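Nitronate monooxygenase family protein (Pseudomonas aeruginosa, PDB 4QIT) uses FMN and molecular oxygen to carry out the oxidative denitrification of alkyl nitronates, with the toxin propionate 3-nitronate as its best substrate. Local coordinates at residues Cys161-Thr164 / Pro165-Ala169; Asp146-Arg149 / Ala150-Val154; Ala53-Lys56 / Gly57-Leu60. The protein carries 1 engineered substitution. All coordinates share one frame; numbering follows the deposited sequence.

All three contacts are local, and each belongs to a different beta-alpha-beta unit of the TIM barrel. Contact 1 is largely buried and sits where strand 157-162 turns into helix 165-173; its chemistry is that of a helix N-terminus, with a threonine cap and a glutamate that reaches back to the loop. Contacts 2 and 3 are partly buried and run along helices 145-153 and 54-65, whose outer sides carry charged residues. Contact 2 leads through helix 145-153 into the strand of contact 1, their centres about 21 Å apart; its side chains gather round the Gln152 amide without a salt bridge. Contact 3, its centre about 29 Å from that of contact 1, does have one.

Contact 1 (Cys161-Thr164 / Pro165-Ala169); sequences CATT and PEEAA
Pro165 starts the helix whose first turn is capped by Thr164, the residue just before it. Glu166 bends at chi2 (68°), bringing OE1 back to within 3.5 Å of Thr164 CB; the charge of that carboxylate is met by a salt bridge to Arg271 of the second subunit. Glu167 both donates and accepts: its N gives one bond and OE1 takes two. The backbone N donates to Thr164 OG1 over 2.9 Å, the N-cap bond, nearly straight at 164°; chi1 of 67° sets that hydroxyl between the threonine's own N and carbonyl carbon, facing the first turn. The Glu167 chain, its CB packed 3.7 Å from Ala162 CB, extends beyond CG and returns to the loop, where OE1 accepts from Thr163 N at 2.8 Å, nearly along the C-O axis, and from Thr163 OG1 at 2.7 Å, which comes from above the carboxylate plane. With OE2 bonded to Phe193 N, both carboxylate oxygens are engaged. Ala168 N then closes the first helical turn on Thr164 O at 2.9 Å, and the same nitrogen lies 3.6 Å from Ala162 CB. This strand-to-helix turn belongs to the unit 157-162, 165-173, 178-182 of the barrel: Thr163 touches Gln182, a probable FMN-binding residue on strand 178-182, and Pro165 and Ala168 lean on Leu211 of helix 204-212.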
loop_
_atom_site.group_PDB
_atom_site.type_symbol
_atom_site.label_atom_id
_atom_site.label_comp_id
_atom_site.label_asym_id
_atom_site.label_seq_id
_atom_site.Cartn_x
_atom_site.Cartn_y
_atom_site.Cartn_z
ATOM N N CYS A 161 0.552 14.016 11.106
ATOM C CA CYS A 161 0.469 12.856 10.234
ATOM C C CYS A 161 -0.506 11.806 10.772
ATOM O O CYS A 161 -0.559 11.549 11.989
ATOM C CB CYS A 161 1.858 12.242 10.106
ATOM S SG CYS A 161 1.922 10.782 9.085
ATOM N N ALA A 162 -1.287 11.210 9.877
ATOM C CA ALA A 162 -2.159 10.088 10.236
ATOM C C ALA A 162 -2.080 9.019 9.158
ATOM O O ALA A 162 -1.875 9.345 7.980
ATOM C CB ALA A 162 -3.591 10.555 10.403
ATOM N N THR A 163 -2.252 7.755 9.548
ATOM C CA THR A 163 -2.199 6.643 8.592
ATOM C C THR A 163 -3.548 5.973 8.364
ATOM O O THR A 163 -3.666 5.103 7.509
ATOM C CB THR A 163 -1.165 5.553 8.984
ATOM O OG1 THR A 163 -1.612 4.861 10.160
ATOM C CG2 THR A 163 0.216 6.157 9.197
ATOM N N THR A 164 -4.557 6.368 9.141
ATOM C CA THR A 164 -5.884 5.754 9.049
ATOM C C THR A 164 -6.938 6.809 9.324
ATOM O O THR A 164 -6.639 7.836 9.933
ATOM C CB THR A 164 -6.100 4.650 10.114
ATOM O OG1 THR A 164 -6.116 5.253 11.417
ATOM C CG2 THR A 164 -5.022 3.573 10.038
ATOM N N PRO A 165 -8.181 6.545 8.907
ATOM C CA PRO A 165 -9.293 7.436 9.269
ATOM C C PRO A 165 -9.445 7.607 10.783
ATOM O O PRO A 165 -9.799 8.704 11.240
ATOM C CB PRO A 165 -10.501 6.703 8.696
ATOM C CG PRO A 165 -9.954 6.013 7.477
ATOM C CD PRO A 165 -8.593 5.533 7.915
ATOM N N GLU A 166 -9.173 6.558 11.553
ATOM C CA GLU A 166 -9.259 6.658 13.010
ATOM C C GLU A 166 -8.205 7.628 13.555
ATOM O O GLU A 166 -8.485 8.446 14.432
ATOM C CB GLU A 166 -9.140 5.276 13.670
ATOM C CG GLU A 166 -10.292 4.297 13.355
ATOM C CD GLU A 166 -10.339 3.831 11.903
ATOM O OE1 GLU A 166 -9.285 3.817 11.223
ATOM O OE2 GLU A 166 -11.439 3.472 11.431
ATOM N N GLU A 167 -6.987 7.557 13.023
ATOM C CA GLU A 167 -5.955 8.497 13.436
ATOM C C GLU A 167 -6.291 9.913 12.971
ATOM O O GLU A 167 -6.031 10.881 13.687
ATOM C CB GLU A 167 -4.572 8.035 12.953
ATOM C CG GLU A 167 -4.071 6.819 13.740
ATOM C CD GLU A 167 -2.838 6.171 13.138
ATOM O OE1 GLU A 167 -2.387 6.615 12.054
ATOM O OE2 GLU A 167 -2.322 5.203 13.742
ATOM N N ALA A 168 -6.885 10.030 11.788
ATOM C CA ALA A 168 -7.296 11.334 11.275
ATOM C C ALA A 168 -8.355 11.975 12.179
ATOM O O ALA A 168 -8.353 13.191 12.363
ATOM C CB ALA A 168 -7.811 11.210 9.857
ATOM N N ALA A 169 -9.239 11.157 12.752
ATOM C CA ALA A 169 -10.247 11.666 13.686
ATOM C C ALA A 169 -9.594 12.267 14.930
ATOM O O ALA A 169 -10.068 13.270 15.475
ATOM C CB ALA A 169 -11.221 10.565 14.068
#

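Contact 2 (Asp146-Arg149 / Ala150-Val154); sequences DQVR and ALQAV
Gln152 lies one turn beyond Val148, and the two side chains run together off the helix. CG of Gln152 is anti to its carbonyl carbon; this chi1 of -70° brings CG to 3.3 Å from Val148 O, and the extended chain carries the amide on to the valine, with OE1 3.6 Å from Val148 CG1. That methyl is the branch placed anti to the backbone N of Val148, on the side of its carbonyl carbon, and thus faces the glutamine.

Arg149, three residues before Gln152, reaches the same amide oxygen. Its chain bends at chi2 (-61°) and then straightens, crossing the glutamine at a slant, with guanidinium and amide planes turned 45° apart. CD comes to 3.6 Å from Gln152 OE1, and NH1 to 3.4 Å from the same oxygen. NE2, at the other end of the amide, donates to Gly175 O and to Asp177 OD2, which fixes the amide's rotation and turns OE1 back toward the helix.

On another side, Leu151 brings CG against the main chain, 3.6 Å from Gln147 O. Ordinary i to i+4 backbone bonds link the turns, from Ala150 N to Asp146 O through Ala153 N to Arg149 O. Helix 145-153 spans the crossover between strands 135-139 and 157-162 of the barrel: Val148, Leu151 and Gln152 rest on Val158 of the second strand, while Gln147 and Leu151 meet Leu125 of helix 124-131.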
loop_
_atom_site.group_PDB
_atom_site.type_symbol
_atom_site.label_atom_id
_atom_site.label_comp_id
_atom_site.label_asym_id
_atom_site.label_seq_id
_atom_site.Cartn_x
_atom_site.Cartn_y
_atom_site.Cartn_z
ATOM N N ASP A 146 -4.797 21.672 23.926
ATOM C CA ASP A 146 -4.390 22.961 24.484
ATOM C C ASP A 146 -3.012 23.405 23.993
ATOM O O ASP A 146 -2.746 24.600 23.890
ATOM C CB ASP A 146 -4.434 22.944 26.017
ATOM C CG ASP A 146 -3.316 22.121 26.624
ATOM O OD1 ASP A 146 -3.211 20.919 26.295
ATOM O OD2 ASP A 146 -2.532 22.677 27.422
ATOM N N GLN A 147 -2.141 22.444 23.688
ATOM C CA GLN A 147 -0.825 22.761 23.137
ATOM C C GLN A 147 -0.895 23.158 21.663
ATOM O O GLN A 147 -0.222 24.099 21.245
ATOM C CB GLN A 147 0.142 21.599 23.346
ATOM C CG GLN A 147 0.407 21.307 24.815
ATOM C CD GLN A 147 1.391 20.182 25.007
ATOM O OE1 GLN A 147 2.327 20.019 24.221
ATOM N NE2 GLN A 147 1.185 19.388 26.050
ATOM N N VAL A 148 -1.715 22.447 20.891
ATOM C CA VAL A 148 -1.987 22.813 19.504
ATOM C C VAL A 148 -2.539 24.233 19.451
ATOM O O VAL A 148 -2.118 25.038 18.626
ATOM C CB VAL A 148 -3.012 21.855 18.857
ATOM C CG1 VAL A 148 -3.395 22.328 17.460
ATOM C CG2 VAL A 148 -2.464 20.426 18.809
ATOM N N ARG A 149 -3.468 24.535 20.359
ATOM C CA ARG A 149 -4.054 25.873 20.463
ATOM C C ARG A 149 -3.025 26.956 20.780
ATOM O O ARG A 149 -3.073 28.054 20.221
ATOM C CB ARG A 149 -5.138 25.889 21.543
ATOM C CG ARG A 149 -6.412 25.159 21.151
ATOM C CD ARG A 149 -7.065 25.774 19.926
ATOM N NE ARG A 149 -8.209 24.988 19.473
ATOM C CZ ARG A 149 -8.808 25.153 18.299
ATOM N NH1 ARG A 149 -8.369 26.081 17.461
ATOM N NH2 ARG A 149 -9.838 24.391 17.959
ATOM N N ALA A 150 -2.107 26.647 21.687
ATOM C CA ALA A 150 -1.067 27.596 22.067
ATOM C C ALA A 150 -0.203 27.990 20.866
ATOM O O ALA A 150 0.144 29.162 20.700
ATOM C CB ALA A 150 -0.215 27.024 23.178
ATOM N N LEU A 151 0.146 27.008 20.036
ATOM C CA LEU A 151 0.906 27.276 18.818
ATOM C C LEU A 151 0.100 28.137 17.851
ATOM O O LEU A 151 0.617 29.087 17.258
ATOM C CB LEU A 151 1.302 25.957 18.140
ATOM C CG LEU A 151 2.295 25.083 18.904
ATOM C CD1 LEU A 151 2.259 23.640 18.406
ATOM C CD2 LEU A 151 3.699 25.641 18.777
ATOM N N GLN A 152 -1.175 27.806 17.699
ATOM C CA GLN A 152 -2.046 28.529 16.785
ATOM C C GLN A 152 -2.264 29.970 17.249
ATOM O O GLN A 152 -2.441 30.873 16.432
ATOM C CB GLN A 152 -3.371 27.779 16.620
ATOM C CG GLN A 152 -3.215 26.467 15.825
ATOM C CD GLN A 152 -4.403 25.528 15.955
ATOM O OE1 GLN A 152 -5.065 25.477 16.996
ATOM N NE2 GLN A 152 -4.666 24.760 14.900
ATOM N N ALA A 153 -2.215 30.174 18.562
ATOM C CA ALA A 153 -2.431 31.497 19.150
ATOM C C ALA A 153 -1.382 32.515 18.701
ATOM O O ALA A 153 -1.651 33.720 18.674
ATOM C CB ALA A 153 -2.465 31.395 20.674
ATOM N N VAL A 154 -0.187 32.039 18.356
ATOM C CA VAL A 154 0.862 32.927 17.864
ATOM C C VAL A 154 1.021 32.817 16.342
ATOM O O VAL A 154 2.041 33.231 15.781
ATOM C CB VAL A 154 2.215 32.698 18.581
ATOM C CG1 VAL A 154 2.098 33.035 20.062
ATOM C CG2 VAL A 154 2.687 31.270 18.402
#

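Contact 3 (Ala53-Lys56 / Gly57-Leu60); sequences AAEK and GRAL
Glu55 and Arg58, three residues apart on the helix, join in a two-pronged salt bridge. Arg58 meets the carboxylate side-on with two nitrogens: NE donates to Glu55 OE1 at 2.8 Å, and NH2 to Glu55 OE2 at 2.9 Å. The second bond is the straighter (164°) and uses the syn lone pair of OE2; OE1 is also met on its syn side, though with NE 27° out of the carboxylate plane. The two flat groups are nearly coplanar, and Glu55 sits at the guanidinium edge. Bends in both chains make this possible, Glu55 at chi2 (-56°) and Arg58 at chi3. The guanidinium has further acceptors, for NH2 also bridges to Glu130 and NH1 to Glu131; three carboxylates thus share its charge and hold the guanidinium in place.

Helix 54-65 is the connection from strand 45-48 to strand 72-77 in a beta-alpha-beta unit of the TIM barrel, and Ala53 is its N-cap residue. The salt bridges of Arg58 tie it to the C-terminal end of helix 124-131; Met127, a turn earlier, also touches the arginine.

Successive backbone carbonyls are taken up in order. Ala53 O accepts from Gly57 N at 3.0 Å, Ala54 O from Arg58 N at 2.8 Å, Glu55 O from Ala59 N at 3.1 Å, and Lys56 O from Leu60 N at 3.0 Å. Away from the salt bridge, the aliphatic part of Lys56 packs on Leu60, where CE lies against Leu60 CG at 3.8 Å.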
loop_
_atom_site.group_PDB
_atom_site.type_symbol
_atom_site.label_atom_id
_atom_site.label_comp_id
_atom_site.label_asym_id
_atom_site.label_seq_id
_atom_site.Cartn_x
_atom_site.Cartn_y
_atom_site.Cartn_z
ATOM N N ALA A 53 18.537 19.248 21.620
ATOM C CA ALA A 53 18.107 20.113 22.714
ATOM C C ALA A 53 17.366 21.312 22.136
ATOM O O ALA A 53 17.641 21.732 21.012
ATOM C CB ALA A 53 19.305 20.571 23.528
ATOM N N ALA A 54 16.426 21.863 22.902
ATOM C CA ALA A 54 15.569 22.936 22.402
ATOM C C ALA A 54 16.351 24.128 21.839
ATOM O O ALA A 54 15.954 24.717 20.831
ATOM C CB ALA A 54 14.587 23.385 23.484
ATOM N N GLU A 55 17.470 24.470 22.472
ATOM C CA GLU A 55 18.288 25.582 21.996
ATOM C C GLU A 55 19.009 25.272 20.682
ATOM O O GLU A 55 19.273 26.179 19.885
ATOM C CB GLU A 55 19.257 26.055 23.086
ATOM C CG GLU A 55 18.544 26.672 24.288
ATOM C CD GLU A 55 17.634 27.821 23.898
ATOM O OE1 GLU A 55 18.077 28.679 23.100
ATOM O OE2 GLU A 55 16.475 27.864 24.368
ATOM N N LYS A 56 19.307 23.996 20.442
ATOM C CA LYS A 56 19.868 23.588 19.156
ATOM C C LYS A 56 18.785 23.662 18.082
ATOM O O LYS A 56 19.039 24.113 16.960
ATOM C CB LYS A 56 20.457 22.176 19.232
ATOM C CG LYS A 56 20.890 21.610 17.883
ATOM C CD LYS A 56 21.922 22.504 17.198
ATOM C CE LYS A 56 22.190 22.057 15.766
ATOM N NZ LYS A 56 22.645 20.643 15.698
ATOM N N GLY A 57 17.576 23.230 18.435
ATOM C CA GLY A 57 16.430 23.375 17.555
ATOM C C GLY A 57 16.221 24.834 17.195
ATOM O O GLY A 57 15.965 25.170 16.034
ATOM N N ARG A 58 16.345 25.707 18.194
ATOM C CA ARG A 58 16.207 27.137 17.968
ATOM C C ARG A 58 17.222 27.618 16.938
ATOM O O ARG A 58 16.874 28.379 16.034
ATOM C CB ARG A 58 16.386 27.917 19.281
ATOM C CG ARG A 58 15.954 29.377 19.178
ATOM C CD ARG A 58 16.427 30.207 20.370
ATOM N NE ARG A 58 15.934 29.702 21.652
ATOM C CZ ARG A 58 14.739 29.987 22.159
ATOM N NH1 ARG A 58 13.890 30.743 21.478
ATOM N NH2 ARG A 58 14.378 29.498 23.340
ATOM N N ALA A 59 18.469 27.169 17.073
ATOM C CA ALA A 59 19.529 27.594 16.167
ATOM C C ALA A 59 19.251 27.139 14.740
ATOM O O ALA A 59 19.510 27.876 13.785
ATOM C CB ALA A 59 20.864 27.075 16.636
ATOM N N LEU A 60 18.733 25.921 14.604
ATOM C CA LEU A 60 18.374 25.377 13.298
ATOM C C LEU A 60 17.268 26.184 12.620
ATOM O O LEU A 60 17.316 26.426 11.413
ATOM C CB LEU A 60 17.948 23.913 13.433
ATOM C CG LEU A 60 19.097 22.931 13.662
ATOM C CD1 LEU A 60 18.558 21.576 14.069
ATOM C CD2 LEU A 60 19.963 22.812 12.408
#